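Long-range contacts in type III restriction-modification enzyme EcoP15I Mod subunit (Escherichia coli, PDB 4ZCF), which methylates the N6 of an adenine in the asymmetric DNA site 5'-CAGCAG-3', using S-adenosyl-L-methionine, and supports DNA cleavage together with the Res subunit: residues A[222-230]-A[388-397]; A[400-408]-A[493-501]. All coordinates share one frame; numbering follows the deposited sequence.

Interaction 1: A[222-230]-A[388-397]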
ATOM      1  N   GLY A 222      -3.741   7.503   0.835  1.00 28.66           N
ATOM      2  CA  GLY A 222      -4.678   8.504   0.352  1.00 26.14           C
ATOM      3  C   GLY A 222      -4.151   9.111  -0.926  1.00 30.89           C
ATOM      4  O   GLY A 222      -3.047   8.773  -1.376  1.00 30.77           O
ATOM      5  N   ASP A 223      -4.965   9.982  -1.547  1.00 27.32           N
ATOM      6  CA  ASP A 223      -4.619  10.695  -2.765  1.00 26.11           C
ATOM      7  C   ASP A 223      -4.719  12.144  -2.469  1.00 31.77           C
ATOM      8  O   ASP A 223      -5.597  12.567  -1.712  1.00 29.05           O
ATOM      9  CB  ASP A 223      -5.515  10.305  -3.950  1.00 27.68           C
ATOM     10  CG  ASP A 223      -5.585   8.796  -4.170  1.00 42.13           C
ATOM     11  OD1 ASP A 223      -4.502   8.125  -4.120  1.00 41.63           O
ATOM     12  OD2 ASP A 223      -6.716   8.270  -4.334  1.00 47.92           O
ATOM     13  N   LEU A 224      -3.756  12.895  -3.003  1.00 31.06           N
ATOM     14  CA  LEU A 224      -3.659  14.335  -2.847  1.00 31.37           C
ATOM     15  C   LEU A 224      -4.045  14.984  -4.164  1.00 32.67           C
ATOM     16  O   LEU A 224      -3.782  14.439  -5.235  1.00 28.17           O
ATOM     17  CB  LEU A 224      -2.234  14.773  -2.439  1.00 31.50           C
ATOM     18  CG  LEU A 224      -1.584  14.037  -1.258  1.00 34.52           C
ATOM     19  CD1 LEU A 224      -0.048  14.152  -1.323  1.00 33.43           C
ATOM     20  CD2 LEU A 224      -2.105  14.570   0.082  1.00 35.73           C
ATOM     21  N   VAL A 225      -4.705  16.145  -4.068  1.00 30.77           N
ATOM     22  CA  VAL A 225      -5.158  16.919  -5.223  1.00 28.37           C
ATOM     23  C   VAL A 225      -4.309  18.138  -5.319  1.00 31.76           C
ATOM     24  O   VAL A 225      -4.279  18.944  -4.399  1.00 32.17           O
ATOM     25  CB  VAL A 225      -6.679  17.194  -5.170  1.00 29.83           C
ATOM     26  CG1 VAL A 225      -7.103  18.232  -6.200  1.00 28.66           C
ATOM     27  CG2 VAL A 225      -7.465  15.888  -5.347  1.00 28.74           C
ATOM     28  N   TRP A 226      -3.508  18.206  -6.373  1.00 30.76           N
ATOM     29  CA  TRP A 226      -2.631  19.351  -6.626  1.00 31.45           C
ATOM     30  C   TRP A 226      -3.302  20.307  -7.641  1.00 34.44           C
ATOM     31  O   TRP A 226      -3.366  19.993  -8.828  1.00 32.08           O
ATOM     32  CB  TRP A 226      -1.214  18.892  -7.088  1.00 30.24           C
ATOM     33  CG  TRP A 226      -0.211  20.006  -7.249  1.00 31.02           C
ATOM     34  CD1 TRP A 226      -0.140  21.159  -6.526  1.00 34.01           C
ATOM     35  CD2 TRP A 226       0.883  20.046  -8.170  1.00 31.30           C
ATOM     36  NE1 TRP A 226       0.854  21.968  -7.020  1.00 33.87           N
ATOM     37  CE2 TRP A 226       1.538  21.288  -7.990  1.00 35.70           C
ATOM     38  CE3 TRP A 226       1.359  19.164  -9.165  1.00 32.93           C
ATOM     39  CZ2 TRP A 226       2.660  21.663  -8.751  1.00 35.62           C
ATOM     40  CZ3 TRP A 226       2.467  19.531  -9.920  1.00 34.57           C
ATOM     41  CH2 TRP A 226       3.107  20.766  -9.716  1.00 35.63           C
ATOM     42  N   LYS A 227      -3.882  21.415  -7.141  1.00 32.41           N
ATOM     43  CA  LYS A 227      -4.484  22.461  -7.973  1.00 32.30           C
ATOM     44  C   LYS A 227      -3.294  23.383  -8.340  1.00 38.64           C
ATOM     45  O   LYS A 227      -2.824  24.178  -7.517  1.00 38.78           O
ATOM     46  CB  LYS A 227      -5.653  23.153  -7.242  1.00 33.73           C
ATOM     47  CG  LYS A 227      -5.966  24.562  -7.723  1.00 46.20           C
ATOM     48  CD  LYS A 227      -7.025  24.651  -8.769  1.00 47.67           C
ATOM     49  CE  LYS A 227      -7.379  26.106  -9.015  1.00 42.27           C
ATOM     50  NZ  LYS A 227      -6.239  26.942  -9.502  1.00 19.79           N
ATOM     51  N   ASN A 228      -2.741  23.152  -9.549  1.00 36.20           N
ATOM     52  CA  ASN A 228      -1.501  23.716 -10.068  1.00 35.85           C
ATOM     53  C   ASN A 228      -1.594  24.584 -11.312  1.00 43.40           C
ATOM     54  O   ASN A 228      -0.566  25.073 -11.793  1.00 43.66           O
ATOM     55  CB  ASN A 228      -0.550  22.544 -10.348  1.00 32.32           C
ATOM     56  CG  ASN A 228      -0.977  21.619 -11.464  1.00 36.24           C
ATOM     57  OD1 ASN A 228      -2.156  21.447 -11.744  1.00 31.94           O
ATOM     58  ND2 ASN A 228      -0.012  20.983 -12.136  1.00 25.98           N
ATOM     59  N   ALA A 229      -2.800  24.730 -11.876  1.00 42.33           N
ATOM     60  CA  ALA A 229      -3.019  25.501 -13.106  1.00 41.44           C
ATOM     61  C   ALA A 229      -4.202  26.447 -12.965  1.00 46.43           C
ATOM     62  O   ALA A 229      -5.021  26.277 -12.057  1.00 46.43           O
ATOM     63  CB  ALA A 229      -3.239  24.564 -14.286  1.00 41.27           C
ATOM     64  N   THR A 230      -4.260  27.458 -13.862  1.00 43.01           N
ATOM     65  CA  THR A 230      -5.301  28.461 -13.988  1.00 42.78           C
ATOM     66  C   THR A 230      -5.593  28.537 -15.470  1.00 50.41           C
ATOM     67  O   THR A 230      -4.800  29.085 -16.240  1.00 51.32           O
ATOM     68  CB  THR A 230      -4.855  29.771 -13.348  1.00 48.39           C
ATOM     69  OG1 THR A 230      -4.573  29.515 -11.972  1.00 53.20           O
ATOM     70  CG2 THR A 230      -5.914  30.854 -13.435  1.00 43.85           C
ATOM     71  N   LEU A 388      -1.157  17.283   6.805  1.00 31.28           N
ATOM     72  CA  LEU A 388      -1.122  17.278   5.358  1.00 28.88           C
ATOM     73  C   LEU A 388      -2.573  17.286   4.852  1.00 31.46           C
ATOM     74  O   LEU A 388      -3.241  16.270   4.903  1.00 30.17           O
ATOM     75  CB  LEU A 388      -0.335  16.057   4.842  1.00 28.15           C
ATOM     76  CG  LEU A 388      -0.289  15.773   3.334  1.00 30.07           C
ATOM     77  CD1 LEU A 388       0.319  16.951   2.540  1.00 29.31           C
ATOM     78  CD2 LEU A 388       0.469  14.525   3.077  1.00 29.48           C
ATOM     79  N   SER A 389      -3.066  18.447   4.409  1.00 30.43           N
ATOM     80  CA  SER A 389      -4.403  18.561   3.833  1.00 30.20           C
ATOM     81  C   SER A 389      -4.418  17.866   2.429  1.00 32.83           C
ATOM     82  O   SER A 389      -3.396  17.858   1.752  1.00 31.46           O
ATOM     83  CB  SER A 389      -4.848  20.017   3.770  1.00 32.75           C
ATOM     84  OG  SER A 389      -5.889  20.185   2.808  1.00 46.29           O
ATOM     85  N   SER A 390      -5.554  17.252   2.029  1.00 30.34           N
ATOM     86  CA  SER A 390      -5.666  16.502   0.765  1.00 30.71           C
ATOM     87  C   SER A 390      -5.657  17.337  -0.521  1.00 34.23           C
ATOM     88  O   SER A 390      -5.340  16.805  -1.597  1.00 32.21           O
ATOM     89  CB  SER A 390      -6.870  15.563   0.789  1.00 34.30           C
ATOM     90  OG  SER A 390      -8.095  16.273   0.717  1.00 40.13           O
ATOM     91  N   VAL A 391      -6.033  18.631  -0.416  1.00 30.39           N
ATOM     92  CA  VAL A 391      -6.090  19.559  -1.558  1.00 29.21           C
ATOM     93  C   VAL A 391      -5.007  20.625  -1.436  1.00 36.51           C
ATOM     94  O   VAL A 391      -5.113  21.501  -0.577  1.00 37.86           O
ATOM     95  CB  VAL A 391      -7.506  20.180  -1.750  1.00 30.08           C
ATOM     96  CG1 VAL A 391      -7.547  21.103  -2.980  1.00 28.85           C
ATOM     97  CG2 VAL A 391      -8.559  19.097  -1.847  1.00 28.99           C
ATOM     98  N   ILE A 392      -3.979  20.571  -2.299  1.00 34.58           N
ATOM     99  CA  ILE A 392      -2.861  21.547  -2.316  1.00 33.15           C
ATOM    100  C   ILE A 392      -2.954  22.536  -3.482  1.00 37.07           C
ATOM    101  O   ILE A 392      -2.940  22.122  -4.645  1.00 37.52           O
ATOM    102  CB  ILE A 392      -1.480  20.848  -2.289  1.00 35.09           C
ATOM    103  CG1 ILE A 392      -1.462  19.615  -1.343  1.00 35.30           C
ATOM    104  CG2 ILE A 392      -0.360  21.844  -1.996  1.00 32.09           C
ATOM    105  CD1 ILE A 392      -0.429  18.559  -1.707  1.00 44.17           C
ATOM    106  N   HIS A 393      -3.006  23.832  -3.155  1.00 34.68           N
ATOM    107  CA  HIS A 393      -3.052  24.971  -4.083  1.00 35.22           C
ATOM    108  C   HIS A 393      -1.677  25.529  -4.197  1.00 38.31           C
ATOM    109  O   HIS A 393      -1.178  26.147  -3.261  1.00 36.87           O
ATOM    110  CB  HIS A 393      -4.011  26.081  -3.583  1.00 36.22           C
ATOM    111  CG  HIS A 393      -5.426  25.625  -3.624  1.00 40.13           C
ATOM    112  ND1 HIS A 393      -6.195  25.783  -4.764  1.00 42.33           N
ATOM    113  CD2 HIS A 393      -6.128  24.915  -2.710  1.00 40.81           C
ATOM    114  CE1 HIS A 393      -7.352  25.199  -4.492  1.00 41.02           C
ATOM    115  NE2 HIS A 393      -7.350  24.661  -3.268  1.00 40.88           N
ATOM    116  N   LEU A 394      -1.047  25.285  -5.336  1.00 36.81           N
ATOM    117  CA  LEU A 394       0.306  25.737  -5.606  1.00 37.67           C
ATOM    118  C   LEU A 394       0.490  25.785  -7.113  1.00 45.15           C
ATOM    119  O   LEU A 394       0.381  24.747  -7.778  1.00 47.38           O
ATOM    120  CB  LEU A 394       1.305  24.778  -4.946  1.00 37.95           C
ATOM    121  CG  LEU A 394       2.774  25.062  -5.166  1.00 42.88           C
ATOM    122  CD1 LEU A 394       3.261  26.168  -4.230  1.00 42.79           C
ATOM    123  CD2 LEU A 394       3.576  23.774  -5.036  1.00 43.32           C
ATOM    124  N   ASP A 395       0.717  26.999  -7.650  1.00 40.25           N
ATOM    125  CA  ASP A 395       0.923  27.228  -9.067  1.00 39.50           C
ATOM    126  C   ASP A 395       2.172  26.475  -9.526  1.00 44.20           C
ATOM    127  O   ASP A 395       3.270  26.682  -8.985  1.00 42.53           O
ATOM    128  CB  ASP A 395       1.055  28.741  -9.361  1.00 40.46           C
ATOM    129  CG  ASP A 395       0.685  29.190 -10.772  1.00 48.00           C
ATOM    130  OD1 ASP A 395       0.567  28.317 -11.677  1.00 46.47           O
ATOM    131  OD2 ASP A 395       0.475  30.405 -10.967  1.00 56.22           O
ATOM    132  N   GLY A 396       1.976  25.598 -10.507  1.00 41.23           N
ATOM    133  CA  GLY A 396       3.051  24.794 -11.070  1.00 41.08           C
ATOM    134  C   GLY A 396       3.948  25.560 -12.016  1.00 45.53           C
ATOM    135  O   GLY A 396       5.084  25.143 -12.244  1.00 44.27           O
ATOM    136  N   ARG A 397       3.447  26.682 -12.583  1.00 44.39           N
ATOM    137  CA  ARG A 397       4.212  27.509 -13.522  1.00 44.48           C
ATOM    138  C   ARG A 397       5.500  28.156 -12.948  1.00 47.35           C
ATOM    139  O   ARG A 397       6.364  28.554 -13.725  1.00 46.73           O
ATOM    140  CB  ARG A 397       3.317  28.431 -14.389  1.00 46.41           C
ATOM    141  CG  ARG A 397       2.854  29.727 -13.739  1.00 61.30           C
ATOM    142  CD  ARG A 397       1.969  30.493 -14.699  1.00 79.71           C
ATOM    143  NE  ARG A 397       0.822  31.115 -14.025  1.00 96.10           N
ATOM    144  CZ  ARG A 397      -0.453  30.790 -14.241  1.00107.61           C
ATOM    145  NH1 ARG A 397      -0.767  29.849 -15.126  1.00 95.57           N
ATOM    146  NH2 ARG A 397      -1.422  31.409 -13.582  1.00 87.84           N
TER

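Interaction 2: A[400-408]-A[493-501]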
ATOM      1  N   THR A 400       9.284  27.265 -14.118  1.00 51.55           N
ATOM      2  CA  THR A 400       9.978  28.006 -15.173  1.00 51.73           C
ATOM      3  C   THR A 400      10.897  29.060 -14.533  1.00 56.21           C
ATOM      4  O   THR A 400      12.013  29.274 -15.000  1.00 57.86           O
ATOM      5  CB  THR A 400       8.990  28.607 -16.174  1.00 62.99           C
ATOM      6  OG1 THR A 400       8.105  29.504 -15.494  1.00 70.16           O
ATOM      7  CG2 THR A 400       8.207  27.549 -16.941  1.00 58.11           C
ATOM      8  N   ASN A 401      10.450  29.669 -13.436  1.00 51.51           N
ATOM      9  CA  ASN A 401      11.202  30.673 -12.688  1.00 51.28           C
ATOM     10  C   ASN A 401      12.452  30.049 -12.023  1.00 53.75           C
ATOM     11  O   ASN A 401      13.538  30.627 -12.068  1.00 52.83           O
ATOM     12  CB  ASN A 401      10.286  31.309 -11.639  1.00 53.57           C
ATOM     13  CG  ASN A 401      10.718  32.681 -11.202  1.00 86.19           C
ATOM     14  OD1 ASN A 401      10.227  33.698 -11.718  1.00 87.85           O
ATOM     15  ND2 ASN A 401      11.619  32.738 -10.215  1.00 71.82           N
ATOM     16  N   GLU A 402      12.276  28.861 -11.419  1.00 49.64           N
ATOM     17  CA  GLU A 402      13.302  28.060 -10.745  1.00 48.63           C
ATOM     18  C   GLU A 402      14.419  27.660 -11.710  1.00 52.08           C
ATOM     19  O   GLU A 402      15.608  27.712 -11.351  1.00 50.64           O
ATOM     20  CB  GLU A 402      12.664  26.791 -10.170  1.00 49.29           C
ATOM     21  CG  GLU A 402      11.871  27.030  -8.904  1.00 53.50           C
ATOM     22  CD  GLU A 402      10.887  25.936  -8.550  1.00 63.28           C
ATOM     23  OE1 GLU A 402      10.973  24.831  -9.135  1.00 49.86           O
ATOM     24  OE2 GLU A 402      10.040  26.181  -7.662  1.00 47.13           O
ATOM     25  N   LEU A 403      14.012  27.273 -12.934  1.00 48.30           N
ATOM     26  CA  LEU A 403      14.884  26.839 -14.010  1.00 48.65           C
ATOM     27  C   LEU A 403      15.551  27.960 -14.790  1.00 53.88           C
ATOM     28  O   LEU A 403      16.637  27.742 -15.338  1.00 53.77           O
ATOM     29  CB  LEU A 403      14.188  25.806 -14.910  1.00 48.72           C
ATOM     30  CG  LEU A 403      14.107  24.392 -14.312  1.00 53.22           C
ATOM     31  CD1 LEU A 403      13.070  23.556 -15.036  1.00 54.23           C
ATOM     32  CD2 LEU A 403      15.464  23.684 -14.352  1.00 53.86           C
ATOM     33  N   LYS A 404      14.943  29.172 -14.810  1.00 51.05           N
ATOM     34  CA  LYS A 404      15.567  30.338 -15.449  1.00 50.63           C
ATOM     35  C   LYS A 404      16.658  30.879 -14.503  1.00 52.51           C
ATOM     36  O   LYS A 404      17.611  31.504 -14.946  1.00 54.28           O
ATOM     37  CB  LYS A 404      14.532  31.425 -15.822  1.00 53.11           C
ATOM     38  CG  LYS A 404      15.040  32.458 -16.848  1.00 56.80           C
ATOM     39  CD  LYS A 404      14.979  31.940 -18.292  1.00 69.30           C
ATOM     40  CE  LYS A 404      16.074  32.493 -19.183  1.00 87.37           C
ATOM     41  NZ  LYS A 404      15.900  33.938 -19.492  1.00 99.79           N
ATOM     42  N   GLU A 405      16.528  30.590 -13.212  1.00 45.77           N
ATOM     43  CA  GLU A 405      17.468  30.937 -12.161  1.00 44.94           C
ATOM     44  C   GLU A 405      18.644  29.925 -12.144  1.00 50.48           C
ATOM     45  O   GLU A 405      19.731  30.246 -11.639  1.00 50.56           O
ATOM     46  CB  GLU A 405      16.719  30.901 -10.826  1.00 46.10           C
ATOM     47  CG  GLU A 405      17.451  31.498  -9.639  1.00 58.05           C
ATOM     48  CD  GLU A 405      16.536  31.812  -8.474  1.00 82.47           C
ATOM     49  OE1 GLU A 405      15.446  32.390  -8.707  1.00 69.05           O
ATOM     50  OE2 GLU A 405      16.913  31.485  -7.325  1.00 79.01           O
ATOM     51  N   LEU A 406      18.407  28.677 -12.627  1.00 45.77           N
ATOM     52  CA  LEU A 406      19.469  27.674 -12.655  1.00 44.83           C
ATOM     53  C   LEU A 406      20.227  27.825 -13.959  1.00 49.79           C
ATOM     54  O   LEU A 406      21.448  27.899 -13.948  1.00 49.04           O
ATOM     55  CB  LEU A 406      18.925  26.237 -12.489  1.00 44.27           C
ATOM     56  CG  LEU A 406      18.414  25.845 -11.104  1.00 46.74           C
ATOM     57  CD1 LEU A 406      17.388  24.746 -11.193  1.00 44.93           C
ATOM     58  CD2 LEU A 406      19.552  25.525 -10.131  1.00 47.27           C
ATOM     59  N   PHE A 407      19.481  27.952 -15.072  1.00 48.15           N
ATOM     60  CA  PHE A 407      19.976  28.136 -16.436  1.00 47.70           C
ATOM     61  C   PHE A 407      19.626  29.551 -16.970  1.00 49.29           C
ATOM     62  O   PHE A 407      18.688  29.684 -17.758  1.00 48.15           O
ATOM     63  CB  PHE A 407      19.396  27.038 -17.359  1.00 49.54           C
ATOM     64  CG  PHE A 407      19.746  25.626 -16.943  1.00 51.27           C
ATOM     65  CD1 PHE A 407      20.895  25.003 -17.427  1.00 53.77           C
ATOM     66  CD2 PHE A 407      18.908  24.904 -16.092  1.00 53.15           C
ATOM     67  CE1 PHE A 407      21.216  23.696 -17.045  1.00 54.45           C
ATOM     68  CE2 PHE A 407      19.234  23.598 -15.707  1.00 55.34           C
ATOM     69  CZ  PHE A 407      20.382  23.004 -16.189  1.00 53.19           C
ATOM     70  N   PRO A 408      20.347  30.627 -16.576  1.00 46.15           N
ATOM     71  CA  PRO A 408      20.003  31.959 -17.108  1.00 47.99           C
ATOM     72  C   PRO A 408      20.523  32.160 -18.522  1.00 73.74           C
ATOM     73  O   PRO A 408      19.740  32.057 -19.451  1.00 48.05           O
ATOM     74  CB  PRO A 408      20.638  32.923 -16.106  1.00 48.88           C
ATOM     75  CG  PRO A 408      21.781  32.191 -15.549  1.00 53.17           C
ATOM     76  CD  PRO A 408      21.502  30.705 -15.658  1.00 48.67           C
ATOM     77  N   GLU A 493      23.989  18.542 -14.872  1.00 36.01           N
ATOM     78  CA  GLU A 493      24.270  19.971 -14.793  1.00 37.35           C
ATOM     79  C   GLU A 493      23.364  20.708 -13.813  1.00 42.42           C
ATOM     80  O   GLU A 493      23.872  21.547 -13.059  1.00 43.94           O
ATOM     81  CB  GLU A 493      24.219  20.629 -16.191  1.00 39.49           C
ATOM     82  CG  GLU A 493      24.480  22.138 -16.228  1.00 52.65           C
ATOM     83  CD  GLU A 493      25.854  22.678 -15.849  1.00 70.41           C
ATOM     84  OE1 GLU A 493      26.582  22.022 -15.068  1.00 42.64           O
ATOM     85  OE2 GLU A 493      26.182  23.800 -16.299  1.00 73.31           O
ATOM     86  N   ARG A 494      22.039  20.400 -13.805  1.00 37.66           N
ATOM     87  CA  ARG A 494      21.076  21.053 -12.893  1.00 37.37           C
ATOM     88  C   ARG A 494      21.432  20.809 -11.450  1.00 43.24           C
ATOM     89  O   ARG A 494      21.225  21.691 -10.618  1.00 44.10           O
ATOM     90  CB  ARG A 494      19.624  20.586 -13.138  1.00 35.86           C
ATOM     91  CG  ARG A 494      18.606  21.510 -12.497  1.00 39.97           C
ATOM     92  CD  ARG A 494      17.911  21.019 -11.227  1.00 38.98           C
ATOM     93  NE  ARG A 494      16.516  20.755 -11.587  1.00 52.99           N
ATOM     94  CZ  ARG A 494      15.440  21.168 -10.935  1.00 52.65           C
ATOM     95  NH1 ARG A 494      15.556  21.800  -9.781  1.00 37.38           N
ATOM     96  NH2 ARG A 494      14.234  20.905 -11.411  1.00 51.91           N
ATOM     97  N   LEU A 495      21.907  19.588 -11.140  1.00 40.06           N
ATOM     98  CA  LEU A 495      22.292  19.184  -9.790  1.00 39.14           C
ATOM     99  C   LEU A 495      23.605  19.832  -9.404  1.00 43.35           C
ATOM    100  O   LEU A 495      23.759  20.236  -8.264  1.00 43.10           O
ATOM    101  CB  LEU A 495      22.384  17.661  -9.717  1.00 38.97           C
ATOM    102  CG  LEU A 495      21.116  16.856  -9.449  1.00 42.42           C
ATOM    103  CD1 LEU A 495      20.007  17.239 -10.376  1.00 42.25           C
ATOM    104  CD2 LEU A 495      21.387  15.374  -9.596  1.00 41.27           C
ATOM    105  N   ILE A 496      24.548  19.955 -10.361  1.00 42.26           N
ATOM    106  CA  ILE A 496      25.834  20.646 -10.173  1.00 42.03           C
ATOM    107  C   ILE A 496      25.554  22.101  -9.759  1.00 46.17           C
ATOM    108  O   ILE A 496      26.067  22.552  -8.730  1.00 47.65           O
ATOM    109  CB  ILE A 496      26.745  20.537 -11.433  1.00 44.35           C
ATOM    110  CG1 ILE A 496      27.443  19.146 -11.478  1.00 43.01           C
ATOM    111  CG2 ILE A 496      27.783  21.698 -11.483  1.00 45.23           C
ATOM    112  CD1 ILE A 496      28.004  18.774 -12.842  1.00 41.55           C
ATOM    113  N   ARG A 497      24.686  22.797 -10.525  1.00 39.81           N
ATOM    114  CA  ARG A 497      24.291  24.184 -10.261  1.00 38.19           C
ATOM    115  C   ARG A 497      23.544  24.350  -8.938  1.00 43.26           C
ATOM    116  O   ARG A 497      23.854  25.260  -8.170  1.00 44.75           O
ATOM    117  CB  ARG A 497      23.513  24.770 -11.449  1.00 32.23           C
ATOM    118  CG  ARG A 497      24.403  24.935 -12.672  1.00 34.76           C
ATOM    119  CD  ARG A 497      23.709  25.697 -13.771  1.00 43.89           C
ATOM    120  NE  ARG A 497      24.387  25.562 -15.062  1.00 36.43           N
ATOM    121  CZ  ARG A 497      24.183  26.351 -16.107  1.00 40.36           C
ATOM    122  NH1 ARG A 497      23.373  27.392 -16.014  1.00 47.06           N
ATOM    123  NH2 ARG A 497      24.831  26.141 -17.233  1.00 28.50           N
ATOM    124  N   ALA A 498      22.601  23.442  -8.661  1.00 39.61           N
ATOM    125  CA  ALA A 498      21.775  23.401  -7.464  1.00 39.21           C
ATOM    126  C   ALA A 498      22.614  23.066  -6.238  1.00 41.80           C
ATOM    127  O   ALA A 498      22.232  23.420  -5.123  1.00 40.99           O
ATOM    128  CB  ALA A 498      20.671  22.362  -7.646  1.00 40.24           C
ATOM    129  N   SER A 499      23.735  22.345  -6.440  1.00 38.95           N
ATOM    130  CA  SER A 499      24.684  21.977  -5.380  1.00 38.51           C
ATOM    131  C   SER A 499      25.566  23.164  -5.052  1.00 44.53           C
ATOM    132  O   SER A 499      25.893  23.334  -3.889  1.00 43.26           O
ATOM    133  CB  SER A 499      25.583  20.829  -5.832  1.00 39.38           C
ATOM    134  OG  SER A 499      26.516  20.500  -4.816  1.00 45.86           O
ATOM    135  N   LYS A 500      25.963  23.972  -6.086  1.00 44.74           N
ATOM    136  CA  LYS A 500      26.849  25.144  -5.996  1.00 45.77           C
ATOM    137  C   LYS A 500      26.162  26.228  -5.185  1.00 51.97           C
ATOM    138  O   LYS A 500      26.767  26.768  -4.253  1.00 53.45           O
ATOM    139  CB  LYS A 500      27.251  25.624  -7.386  1.00 46.51           C
ATOM    140  N   LYS A 501      24.863  26.463  -5.461  1.00 48.61           N
ATOM    141  CA  LYS A 501      23.955  27.250  -4.619  1.00 48.80           C
ATOM    142  C   LYS A 501      23.669  26.145  -3.575  1.00 57.31           C
ATOM    143  O   LYS A 501      23.831  24.982  -3.925  1.00 59.57           O
ATOM    144  CB  LYS A 501      22.645  27.570  -5.361  1.00 50.10           C
ATOM    145  CG  LYS A 501      22.790  28.173  -6.755  1.00 58.73           C
ATOM    146  CD  LYS A 501      21.415  28.452  -7.374  1.00 68.55           C
ATOM    147  CE  LYS A 501      21.481  28.968  -8.798  1.00 84.31           C
ATOM    148  NZ  LYS A 501      21.476  30.459  -8.864  1.00 97.17           N
TER
HETATM  149  O   HOH W   1      12.023  22.934 -10.947  1.00 45.10           O

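Interaction 1: A[222-230]-A[388-397]
W226, on strand 220-227, meets L394 just past the end of the parallel strand 391-393. L394 CB lies in the ring plane at the pyrrole edge, 3.5 Å from W226 NE1, and the same NE1 makes a weak, bent hydrogen bond to L394 O (2.9 Å, 125° at the hydrogen). With CG opposite the backbone N (chi1 -175°), the indole is carried onward past I392 to the residues beyond the strand, where CZ2 lies 3.9 Å from G396 CA. N228 CB sits 3.4 Å above the centre of one ring face. Replacing W226 by an alanine would probably leave N228 CB without the ring face it sits over, L394 O without its weak NE1 donor, and a gap beside G396. On the other face of the sheet, V225 lies beside V391, and the K227 aliphatic chain crosses the H393 imidazole obliquely. The L224 and L388 side chains cross at about a right angle, CD2 of L224 3.9 Å from CG of L388. The backbones pair in parallel register, V225 N to S390 O (2.6 Å) and I392 N to V225 O (2.7 Å) being nearly straight. Strand 220-227 lies between 241-248 and 391-393, the outermost strand of this chain's sheet; helix 420-430 packs L422 against W226 and L394, and at L388 and S389 the sheet runs on into the second subunit, whose H393 ring meets H393 here.

Interaction 2: A[400-408]-A[493-501]
R497 reaches from helix 487-500 to L406, and one hydrogen bond ties its guanidinium to the chain there: NH1 donates to L406 O at 2.9 Å, 158° at the hydrogen, with the oxygen close to the guanidinium plane. The far end of the group is held by E493, one helical turn earlier. Its OE2 takes NH2 on the anti side of the carboxylate and also a weaker bond from NE at 2.8 Å, so this salt bridge and the L406 carbonyl together fix the rotation of the arginine. A weak hydrogen bond from K501 NZ to E405 O, 3.3 Å long, adds a second grip just past the helix end.

Flat groups meet next. F407 brings CD1 to 3.7 Å above one face of the R497 guanidinium, toward its rim, with the two planes 34° apart. Further round the ring, CE1 touches E493 CG, while CE2 nears R494 CG. The helix carrying these residues is the connection of a beta-alpha-beta crossover in the Rossmann-like methyltransferase sheet, leading from strand 461-468 to 508-514; residues 400-408, which follow strand 391-393, pack on helix 487-500.

Apolar contacts centre on L406. Its CD1 lies 3.7 Å from R494 CG, and its CD2 is 4.2 Å from A498 CB. R494 bends at chi2 (-105°) and chi3, folding its guanidinium back toward L403, whose CD2 stands 3.9 Å above one face near the rim.

Polar and water-mediated links finish the R494 end. Its guanidinium is held mainly by S444 O, which accepts from NE. A water bridges R494 NH2 to E402 OE1, an oxygen that also accepts from I420 N at the start of helix 420-430.

Overall arrangement
The two contacts follow one another along the chain, their centres 24 Å apart. Residues 388-397 leave the last strand that this chain contributes in interaction 1 and lead directly into helix 399-404 of interaction 2; a hydrogen bond from T400 OG1 to R397 O spans the junction. Both also reach the start of helix 420-430 or the residue just before it: W226 packs on T419, while E402 bonds to T419 and to I420 N. Interaction 1 is the one nearer the DNA, its nearest atom about 9 Å away against about 25 Å for interaction 2. S-adenosylmethionine is predicted to bind at residues 123-126, just after strand 117-122 of the sheet that interaction 1 extends.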